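Local coordinates for De novo designed switch protein caging a hemagglutinin binder (sCageHA267_1S) (PDB 7CBC) that cages a hemagglutinin-binding domain against a designed six-helical bundle, probably serving as the switch of a biosensor that exposes the binder on activation, at residues L15-L18 with N19-A23; E88-E91 with A92-S96; G97-L100 with A101-L105; Q130-N133 with I134-V137; K157-S160 with K161-D165. All coordinates share one frame; numbering follows the deposited sequence.

Contact 1 (L15-L18 with N19-A23)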
# COMPACT_ATOMS: atom_id res chain seq x y z
N LEU A 15 5.08 -11.87 7.02
CA LEU A 15 5.30 -11.00 5.88
C LEU A 15 4.06 -10.19 5.55
O LEU A 15 4.17 -9.03 5.11
CB LEU A 15 5.73 -11.83 4.68
CG LEU A 15 7.16 -12.37 4.75
CD1 LEU A 15 7.50 -12.99 3.43
CD2 LEU A 15 8.17 -11.27 5.10
N GLN A 16 2.87 -10.76 5.77
CA GLN A 16 1.66 -9.99 5.52
C GLN A 16 1.53 -8.85 6.53
O GLN A 16 1.19 -7.72 6.15
CB GLN A 16 0.42 -10.88 5.55
CG GLN A 16 -0.86 -10.09 5.37
CD GLN A 16 -2.04 -10.93 4.93
OE1 GLN A 16 -2.80 -11.43 5.76
NE2 GLN A 16 -2.21 -11.08 3.62
N ARG A 17 1.80 -9.12 7.81
CA ARG A 17 1.78 -8.04 8.80
C ARG A 17 2.71 -6.91 8.40
O ARG A 17 2.33 -5.73 8.43
CB ARG A 17 2.17 -8.59 10.18
CG ARG A 17 2.10 -7.58 11.33
CD ARG A 17 0.80 -6.77 11.32
NE ARG A 17 -0.40 -7.57 11.54
CZ ARG A 17 -1.63 -7.08 11.50
NH1 ARG A 17 -1.82 -5.79 11.26
NH2 ARG A 17 -2.68 -7.88 11.71
N LEU A 18 3.93 -7.26 8.00
CA LEU A 18 4.89 -6.28 7.54
C LEU A 18 4.30 -5.40 6.44
O LEU A 18 4.43 -4.18 6.47
CB LEU A 18 6.13 -7.00 7.04
CG LEU A 18 7.21 -6.08 6.49
CD1 LEU A 18 8.52 -6.59 7.05
CD2 LEU A 18 7.24 -6.08 4.96
N ASN A 19 3.66 -6.04 5.45
CA ASN A 19 3.07 -5.31 4.34
C ASN A 19 1.93 -4.42 4.80
O ASN A 19 1.83 -3.26 4.36
CB ASN A 19 2.59 -6.29 3.28
CG ASN A 19 3.73 -7.03 2.63
OD1 ASN A 19 4.83 -6.47 2.47
ND2 ASN A 19 3.49 -8.28 2.23
N ILE A 20 1.10 -4.91 5.71
CA ILE A 20 0.05 -4.08 6.29
C ILE A 20 0.65 -2.83 6.93
O ILE A 20 0.17 -1.71 6.72
CB ILE A 20 -0.77 -4.88 7.31
CG1 ILE A 20 -1.58 -5.97 6.60
CG2 ILE A 20 -1.67 -3.94 8.12
CD1 ILE A 20 -2.18 -6.95 7.53
N ARG A 21 1.69 -3.02 7.75
CA ARG A 21 2.30 -1.87 8.42
C ARG A 21 2.88 -0.88 7.41
O ARG A 21 2.78 0.34 7.60
CB ARG A 21 3.38 -2.34 9.38
CG ARG A 21 2.84 -2.79 10.72
CD ARG A 21 3.91 -3.51 11.51
NE ARG A 21 3.40 -4.00 12.78
CZ ARG A 21 3.99 -4.94 13.51
NH1 ARG A 21 5.11 -5.50 13.09
NH2 ARG A 21 3.45 -5.33 14.66
N LEU A 22 3.53 -1.39 6.37
CA LEU A 22 4.08 -0.55 5.32
C LEU A 22 2.99 0.23 4.59
O LEU A 22 3.15 1.43 4.31
CB LEU A 22 4.88 -1.42 4.35
CG LEU A 22 5.42 -0.79 3.07
CD1 LEU A 22 6.27 0.42 3.42
CD2 LEU A 22 6.23 -1.80 2.26
N ALA A 23 1.87 -0.44 4.29
CA ALA A 23 0.76 0.23 3.62
C ALA A 23 0.16 1.32 4.49
O ALA A 23 -0.26 2.38 4.00
CB ALA A 23 -0.31 -0.78 3.23

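Contact 2 (E88-E91 with A92-S96)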
# COMPACT_ATOMS: atom_id res chain seq x y z
N GLU A 88 14.99 -16.53 8.95
CA GLU A 88 14.57 -17.48 9.97
C GLU A 88 13.83 -18.65 9.34
O GLU A 88 14.04 -19.81 9.71
CB GLU A 88 13.69 -16.78 11.01
CG GLU A 88 12.88 -17.73 11.87
CD GLU A 88 12.19 -17.03 13.03
OE1 GLU A 88 11.64 -17.73 13.90
OE2 GLU A 88 12.22 -15.77 13.07
N ALA A 89 12.96 -18.36 8.37
CA ALA A 89 12.27 -19.42 7.65
C ALA A 89 13.25 -20.32 6.92
O ALA A 89 13.17 -21.55 7.01
CB ALA A 89 11.26 -18.81 6.67
N ARG A 90 14.19 -19.72 6.19
CA ARG A 90 15.15 -20.49 5.40
C ARG A 90 16.08 -21.30 6.30
O ARG A 90 16.50 -22.39 5.91
CB ARG A 90 15.93 -19.53 4.50
CG ARG A 90 16.84 -20.20 3.49
CD ARG A 90 17.01 -19.37 2.21
NE ARG A 90 16.97 -17.93 2.47
CZ ARG A 90 16.02 -17.11 2.03
NH1 ARG A 90 15.02 -17.57 1.29
NH2 ARG A 90 16.08 -15.82 2.33
N GLU A 91 16.38 -20.79 7.50
CA GLU A 91 17.24 -21.52 8.43
C GLU A 91 16.65 -22.88 8.78
O GLU A 91 17.39 -23.85 8.99
CB GLU A 91 17.47 -20.69 9.69
CG GLU A 91 18.52 -21.26 10.66
CD GLU A 91 17.96 -22.21 11.72
OE1 GLU A 91 16.81 -22.70 11.60
OE2 GLU A 91 18.69 -22.47 12.71
N ALA A 92 15.33 -22.96 8.90
CA ALA A 92 14.70 -24.25 9.15
C ALA A 92 14.51 -25.04 7.87
O ALA A 92 14.64 -26.27 7.89
CB ALA A 92 13.36 -24.05 9.87
N ILE A 93 14.23 -24.37 6.75
CA ILE A 93 13.89 -25.07 5.51
C ILE A 93 15.14 -25.55 4.78
O ILE A 93 15.24 -26.72 4.40
CB ILE A 93 13.02 -24.18 4.60
CG1 ILE A 93 11.57 -24.07 5.08
CG2 ILE A 93 13.05 -24.67 3.15
CD1 ILE A 93 11.27 -24.78 6.37
N SER A 94 16.12 -24.65 4.59
CA SER A 94 17.26 -24.96 3.73
C SER A 94 17.99 -26.22 4.17
O SER A 94 18.49 -26.97 3.33
CB SER A 94 18.23 -23.78 3.70
OG SER A 94 17.91 -22.89 2.65
N GLY A 95 18.07 -26.47 5.47
CA GLY A 95 18.82 -27.60 5.96
C GLY A 95 18.03 -28.88 6.16
O GLY A 95 18.59 -29.86 6.64
N SER A 96 16.75 -28.89 5.80
CA SER A 96 15.91 -30.05 6.05
C SER A 96 15.86 -31.02 4.87
O SER A 96 15.41 -32.16 5.03
CB SER A 96 14.48 -29.61 6.38
OG SER A 96 13.87 -29.01 5.25

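Contact 3 (G97-L100 with A101-L105)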
# COMPACT_ATOMS: atom_id res chain seq x y z
N GLY A 97 16.31 -30.58 3.69
CA GLY A 97 16.28 -31.45 2.52
C GLY A 97 14.90 -31.72 1.97
O GLY A 97 14.69 -32.75 1.33
N SER A 98 13.94 -30.82 2.21
CA SER A 98 12.57 -30.99 1.72
C SER A 98 12.41 -30.18 0.44
O SER A 98 12.45 -28.94 0.47
CB SER A 98 11.56 -30.55 2.79
OG SER A 98 10.23 -30.80 2.36
N TYR A 99 12.25 -30.87 -0.69
CA TYR A 99 12.10 -30.17 -1.95
C TYR A 99 10.84 -29.30 -1.97
O TYR A 99 10.82 -28.25 -2.63
CB TYR A 99 12.08 -31.18 -3.11
CG TYR A 99 11.50 -30.66 -4.41
CD1 TYR A 99 12.26 -29.89 -5.28
CD2 TYR A 99 10.19 -30.95 -4.77
CE1 TYR A 99 11.72 -29.41 -6.48
CE2 TYR A 99 9.64 -30.49 -5.95
CZ TYR A 99 10.41 -29.72 -6.81
OH TYR A 99 9.85 -29.26 -7.99
N LEU A 100 9.80 -29.71 -1.25
CA LEU A 100 8.55 -28.95 -1.26
C LEU A 100 8.65 -27.71 -0.38
O LEU A 100 8.22 -26.62 -0.78
CB LEU A 100 7.38 -29.85 -0.82
CG LEU A 100 7.11 -31.06 -1.72
CD1 LEU A 100 6.20 -32.06 -1.03
CD2 LEU A 100 6.51 -30.65 -3.05
N ALA A 101 9.23 -27.85 0.82
CA ALA A 101 9.47 -26.69 1.67
C ALA A 101 10.30 -25.64 0.96
O ALA A 101 10.00 -24.44 1.03
CB ALA A 101 10.16 -27.14 2.97
N LYS A 102 11.36 -26.06 0.26
CA LYS A 102 12.22 -25.09 -0.43
C LYS A 102 11.48 -24.44 -1.59
O LYS A 102 11.69 -23.26 -1.88
CB LYS A 102 13.51 -25.77 -0.91
CG LYS A 102 14.44 -26.24 0.21
CD LYS A 102 15.57 -27.16 -0.30
CE LYS A 102 16.61 -26.39 -1.13
NZ LYS A 102 17.83 -27.22 -1.44
N LEU A 103 10.62 -25.19 -2.28
CA LEU A 103 9.86 -24.65 -3.39
C LEU A 103 8.84 -23.62 -2.91
O LEU A 103 8.71 -22.53 -3.49
CB LEU A 103 9.15 -25.78 -4.12
CG LEU A 103 8.45 -25.41 -5.41
CD1 LEU A 103 9.50 -25.01 -6.43
CD2 LEU A 103 7.64 -26.58 -5.92
N LEU A 104 8.07 -23.96 -1.88
CA LEU A 104 7.12 -23.01 -1.33
C LEU A 104 7.83 -21.74 -0.88
O LEU A 104 7.42 -20.63 -1.23
CB LEU A 104 6.35 -23.65 -0.18
CG LEU A 104 5.45 -24.78 -0.69
CD1 LEU A 104 4.91 -25.67 0.44
CD2 LEU A 104 4.32 -24.16 -1.49
N LEU A 105 8.96 -21.89 -0.17
CA LEU A 105 9.67 -20.74 0.35
C LEU A 105 10.23 -19.86 -0.76
O LEU A 105 10.19 -18.63 -0.66
CB LEU A 105 10.80 -21.18 1.28
CG LEU A 105 11.48 -19.98 1.95
CD1 LEU A 105 10.54 -19.31 2.97
CD2 LEU A 105 12.81 -20.37 2.59

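Contact 4 (Q130-N133 with I134-V137)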
# COMPACT_ATOMS: atom_id res chain seq x y z
N GLN A 130 3.23 14.90 -6.42
CA GLN A 130 3.54 16.03 -5.54
C GLN A 130 4.36 17.09 -6.27
O GLN A 130 4.01 18.28 -6.25
CB GLN A 130 4.30 15.56 -4.30
CG GLN A 130 4.46 16.64 -3.24
CD GLN A 130 3.17 16.88 -2.47
OE1 GLN A 130 2.11 16.35 -2.81
NE2 GLN A 130 3.26 17.68 -1.41
N GLU A 131 5.46 16.68 -6.90
CA GLU A 131 6.27 17.62 -7.66
C GLU A 131 5.44 18.33 -8.73
O GLU A 131 5.51 19.55 -8.89
CB GLU A 131 7.45 16.87 -8.26
CG GLU A 131 8.08 17.54 -9.48
CD GLU A 131 9.05 16.61 -10.18
OE1 GLU A 131 8.87 15.37 -10.06
OE2 GLU A 131 9.99 17.10 -10.84
N LEU A 132 4.62 17.56 -9.45
CA LEU A 132 3.67 18.14 -10.39
C LEU A 132 2.76 19.14 -9.70
O LEU A 132 2.51 20.23 -10.24
CB LEU A 132 2.84 17.04 -11.05
CG LEU A 132 1.74 17.57 -11.95
CD1 LEU A 132 2.33 17.87 -13.31
CD2 LEU A 132 0.63 16.56 -12.08
N ASN A 133 2.25 18.80 -8.52
CA ASN A 133 1.30 19.69 -7.87
C ASN A 133 1.97 20.97 -7.37
O ASN A 133 1.33 22.03 -7.34
CB ASN A 133 0.60 18.96 -6.73
CG ASN A 133 -0.37 17.91 -7.23
OD1 ASN A 133 -0.93 18.04 -8.31
ND2 ASN A 133 -0.54 16.84 -6.45
N ILE A 134 3.24 20.90 -6.99
CA ILE A 134 3.95 22.10 -6.57
C ILE A 134 4.24 22.99 -7.77
O ILE A 134 4.03 24.21 -7.73
CB ILE A 134 5.24 21.72 -5.83
CG1 ILE A 134 4.91 20.80 -4.67
CG2 ILE A 134 5.94 22.97 -5.34
CD1 ILE A 134 6.13 20.31 -3.92
N ARG A 135 4.76 22.39 -8.84
CA ARG A 135 5.07 23.14 -10.05
C ARG A 135 3.82 23.82 -10.60
O ARG A 135 3.88 24.96 -11.08
CB ARG A 135 5.68 22.20 -11.09
CG ARG A 135 6.44 22.91 -12.20
CD ARG A 135 6.84 21.96 -13.34
NE ARG A 135 7.29 20.64 -12.89
CZ ARG A 135 6.79 19.49 -13.35
NH1 ARG A 135 5.83 19.51 -14.27
NH2 ARG A 135 7.24 18.33 -12.89
N ALA A 136 2.68 23.14 -10.51
CA ALA A 136 1.42 23.70 -10.99
C ALA A 136 1.07 24.97 -10.22
O ALA A 136 0.71 25.99 -10.82
CB ALA A 136 0.30 22.67 -10.87
N VAL A 137 1.14 24.93 -8.89
CA VAL A 137 0.86 26.12 -8.09
C VAL A 137 1.85 27.22 -8.42
O VAL A 137 1.48 28.38 -8.66
CB VAL A 137 0.89 25.77 -6.59
CG1 VAL A 137 1.04 27.04 -5.76
CG2 VAL A 137 -0.37 25.02 -6.19

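Contact 5 (K157-S160 with K161-D165)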
# COMPACT_ATOMS: atom_id res chain seq x y z
N LYS A 157 -3.56 17.93 -15.61
CA LYS A 157 -4.51 16.84 -15.75
C LYS A 157 -3.91 15.69 -16.55
O LYS A 157 -3.96 14.53 -16.13
CB LYS A 157 -5.79 17.37 -16.41
CG LYS A 157 -6.76 16.30 -16.88
CD LYS A 157 -8.01 16.95 -17.45
CE LYS A 157 -9.08 15.93 -17.80
NZ LYS A 157 -10.35 16.60 -18.21
N ARG A 158 -3.30 16.00 -17.70
CA ARG A 158 -2.76 14.95 -18.56
C ARG A 158 -1.65 14.18 -17.85
O ARG A 158 -1.66 12.95 -17.82
CB ARG A 158 -2.25 15.54 -19.88
CG ARG A 158 -1.16 14.70 -20.57
CD ARG A 158 -0.65 15.34 -21.87
NE ARG A 158 -0.47 16.79 -21.75
CZ ARG A 158 -1.07 17.69 -22.54
NH1 ARG A 158 -1.87 17.28 -23.52
NH2 ARG A 158 -0.87 18.99 -22.34
N ARG A 159 -0.68 14.90 -17.27
CA ARG A 159 0.45 14.25 -16.61
C ARG A 159 0.01 13.44 -15.40
O ARG A 159 0.52 12.35 -15.17
CB ARG A 159 1.50 15.27 -16.20
CG ARG A 159 2.71 15.31 -17.12
CD ARG A 159 3.37 13.92 -17.21
NE ARG A 159 4.45 13.73 -16.23
CZ ARG A 159 5.04 12.56 -15.99
NH1 ARG A 159 4.66 11.47 -16.64
NH2 ARG A 159 6.01 12.48 -15.08
N SER A 160 -0.93 13.98 -14.61
CA SER A 160 -1.51 13.24 -13.50
C SER A 160 -1.99 11.86 -13.93
O SER A 160 -1.66 10.84 -13.31
CB SER A 160 -2.67 14.03 -12.89
OG SER A 160 -2.20 15.16 -12.19
N LYS A 161 -2.80 11.81 -15.00
CA LYS A 161 -3.38 10.54 -15.41
C LYS A 161 -2.34 9.62 -16.03
O LYS A 161 -2.42 8.40 -15.86
CB LYS A 161 -4.54 10.76 -16.37
CG LYS A 161 -5.43 9.51 -16.45
CD LYS A 161 -6.72 9.75 -17.20
CE LYS A 161 -7.55 8.48 -17.23
NZ LYS A 161 -6.75 7.28 -17.62
N GLU A 162 -1.36 10.16 -16.76
CA GLU A 162 -0.23 9.35 -17.20
C GLU A 162 0.51 8.76 -16.00
O GLU A 162 0.86 7.58 -16.00
CB GLU A 162 0.73 10.17 -18.06
CG GLU A 162 0.13 10.70 -19.38
CD GLU A 162 1.09 11.62 -20.16
OE1 GLU A 162 2.28 11.74 -19.78
OE2 GLU A 162 0.64 12.22 -21.17
N ILE A 163 0.75 9.57 -14.96
CA ILE A 163 1.45 9.07 -13.77
C ILE A 163 0.63 7.98 -13.08
O ILE A 163 1.15 6.92 -12.71
CB ILE A 163 1.77 10.23 -12.81
CG1 ILE A 163 2.85 11.14 -13.40
CG2 ILE A 163 2.20 9.69 -11.45
CD1 ILE A 163 2.91 12.52 -12.71
N ILE A 164 -0.66 8.24 -12.87
CA ILE A 164 -1.50 7.26 -12.19
C ILE A 164 -1.69 6.01 -13.04
O ILE A 164 -1.74 4.89 -12.52
CB ILE A 164 -2.85 7.89 -11.80
CG1 ILE A 164 -2.65 8.81 -10.59
CG2 ILE A 164 -3.88 6.82 -11.46
CD1 ILE A 164 -3.87 9.57 -10.26
N ASP A 165 -1.78 6.18 -14.37
CA ASP A 165 -1.94 5.03 -15.25
C ASP A 165 -0.73 4.11 -15.22
O ASP A 165 -0.88 2.89 -15.34
CB ASP A 165 -2.23 5.45 -16.69
CG ASP A 165 -3.67 5.94 -16.90
OD1 ASP A 165 -4.48 5.84 -15.96
OD2 ASP A 165 -4.01 6.37 -18.04

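Contact 1 (L15-L18 with N19-A23)
Arg17 meets both Ile20 and Arg21 one turn further along helix 3-46 of the designed six-helical bundle, and the three side chains show how i to i+3 and i to i+4 spacings are filled. Over one face of the Arg17 guanidinium, displaced toward its rim, sits CD1 of Ile20, while CG2 of Ile20 lies 3.6 Å from Arg17 NH1. This curl toward Ile20 comes from bends at chi2 and chi3 (47° and 64°). The aliphatic root of the same arginine serves a second neighbour: its CG stands over the centre of the Arg21 guanidinium, 3.9 Å from CZ of Arg21. The two guanidinium planes are 51° apart, so the like charges do not stack, and NE of Arg17 donates to the carbonyl of Ala299, which follows helix 289-298. Gln16 adds an apolar touch, its CG 4.0 Å from Ile20 CD1. Beneath the side chains run the usual i to i+4 backbone bonds, among them Ile20 N to Gln16 O at 2.8 Å and Arg21 N to Arg17 O at 2.9 Å. Asn19 turns the other way, into the bundle core. There its amide is buried, and both ends are satisfied by polar side chains of other helices: OD1 accepts from NE2 of Gln112, and ND2 donates to OD1 of Asn214, a small buried network of the kind used in designed bundles to give packing specificity. Leu18 touches this amide at its oxygen, its CD2 methyl lying 3.5 Å from Asn19 OD1.

Contact 2 (E88-E91 with A92-S96)
Arg90 and Ser94, one turn apart, make the closest side-chain approach here: Arg90 CG lies only 3.0 Å from Ser94 OG. With CG anti to the backbone N (chi1 -173°), the arginine chain starts out alongside the serine. Its CD is also near OG, but the polar end turns off to Glu87, whose carboxylate forms a salt bridge with NE, so what Ser94 meets is methylene rather than charge.

The backbone bonds change character over the same few residues. Ala92 N has two weak acceptors, Glu88 O at 3.5 Å and Ala89 O at 3.2 Å. Ile93 N then reaches Ala89 O at 3.0 Å, and Ser94 N is drawn to Arg90 O at 2.6 Å. This is the C-terminal end of helix 50-93, where the chain turns out of the helix into the short connection to helix 99-142 of the bundle. Beyond it, Ile93 O takes two donors from Ser96, the backbone N at 3.0 Å and OG at 2.8 Å, so that the turn is fastened to the carbonyl of Ile93, near the end of the helix.

CG1 of Ile93 rests 3.6 Å from Ala89 O, a methylene against a backbone carbonyl. The apolar contacts lie on the inner side: Ala89 and Ile93 both face helix 3-46, where Ala11 and Leu4 receive them, and Ile93 also reaches Ala101 on the helix that follows.

Contact 3 (G97-L100 with A101-L105)
Ala101 meets Ser98 through its methyl, CB to CB at 3.7 Å, and through its backbone N, which donates a weak bond of 3.5 Å to Ser98 OG. The hydroxyl is anti to the serine's own backbone N (chi1 -176°), a setting that turns OG forward over the first turn, and the N-H points almost straight at it (168°).

At Lys102 the backbone takes over: its N binds Ser98 O at 3.1 Å, while its CG packs 3.4 Å from the same oxygen before the chain bends at chi3 and the ammonium end leads off. Ser98 is thus the N-cap of helix 99-142, with its side chain engaging one early N-H of the helix and its carbonyl another. The helix follows directly on the loop from helix 50-93, in which Gly97 has a positive phi.

Leu103 continues the turn. Its N bonds to Tyr99 O, and its side chain runs beside that of Tyr99, both pointing the same way; CD2 comes within 4.0 Å of Tyr99 OH, approaching the ring obliquely. Leu188 of helix 146-190 touches both of these side chains.

Leu104 N then bonds to Leu100 O at 2.9 Å, with the leucine's CG 3.3 Å from that carbonyl oxygen. Its side chain goes inward, against Leu8, Ala200 and Leu203. Leu105 N closes the next turn on Ala101 O at 3.0 Å.

Contact 4 (Q130-N133 with I134-V137)
Ile134 packs back against Gln130, one turn earlier on the helix. From its CB, 3.7 Å from Gln130 O, the chain passes to CG1, which comes within 3.1 Å of that oxygen because CG1 is anti to the isoleucine's carbonyl carbon (chi1 -56°) and beside its backbone N. The CD1 tip then meets Gln130 CG at 4.1 Å. Ile134 N donates to the same carbonyl at 2.8 Å, so Gln130 O is bonded by the backbone and covered by the side chain. The isoleucine also touches Ile57, Lys61 and Ser64 of helix 50-93, and an alanine here would probably leave a gap against that helix and uncover the aliphatic part of Gln130. The glutamine's bend at chi2 brings its NE2 to the hydroxyl of Ser64.

On the outer side, Glu131 and Arg135 run side by side. Their salt bridge is long, OE2 of Glu131 being 3.6 Å from NH2 of Arg135, and the carboxylate and guanidinium planes are turned 79° apart, far from a flat two-point pairing. Arg135 NH1 also lies 4.0 Å from the CD1 methyl of Leu132.

Inward, Asn133 is buried, and its ND2 donates to Gln229 OE1 of helix 195-239. One face of buried aliphatics and amides and one exposed charged pair fit a helix packed within the designed six-helical bundle.

Contact 5 (K157-S160 with K161-D165)
Arg159 lies across Ile163 at about a right angle, with CG1 of the isoleucine over the centre of its guanidinium, 3.7 Å from CZ. Bends at chi2 and chi3 (-57° and -93°) curl the arginine over the next turn of its own helix to reach this position. At the edge of the guanidinium, near its plane, comes Glu162 OE1, but the salt bridge is long: Arg159 NH1 stands 3.9 Å from OE1, and the two flat groups are turned 64° from one another. The other carboxylate oxygen, Glu162 OE2, lies 3.1 Å from CG of Arg158, whose side chain runs alongside; it meets methylene rather than guanidinium, NE being too far off for a salt bridge.

The charges of Arg158, Arg159 and Glu162 lie on the exposed side of helix 146-190 in the six-helical bundle, while Ser160 and Ile163 pack against neighbouring helices. Ile163 touches Ala125 and Lys128 of helix 99-142, so the residue under the guanidinium is also part of the interface between two helices. An alanine in place of Arg159 would probably uncover one side of Ile163 and cost the Glu162 carboxylate its distant charge partner.

Ser160 is buried, and its OG is hydrogen-bonded both to the carbonyl of Ala156, one turn earlier, and to NE2 of Gln229 on helix 195-239. The backbone beneath is regular, Ile163 N bonding to Arg159 O at 2.8 Å and Ile164 N to Ser160 O at 2.8 Å. Further round the surface, Lys161 bends at chi4 to bring NZ 2.9 Å from Asp165 OD2, on the syn lone pair of that oxygen.

Contacts 1 and 4 are mostly buried and share a logic: aliphatic side chains surround amides whose polar partners lie on other helices. Arg135 and Arg21 lie on the exposed side, while Arg17 turns to Ala299. Contact 5 is more exposed and richer in charge, with Ser160 as its polar link inward. Contacts 2 and 3 sit at one end of the bundle, either side of the turn between helix 50-93 and helix 99-142, where serines bind backbone groups; they touch through Ile93 on Lys102, their centres about 9 Å apart. Contacts 3 and 4 share helix 99-142 but their centres are about 49 Å apart. Contacts 4 and 5 meet directly, Leu132 packing on Ser160.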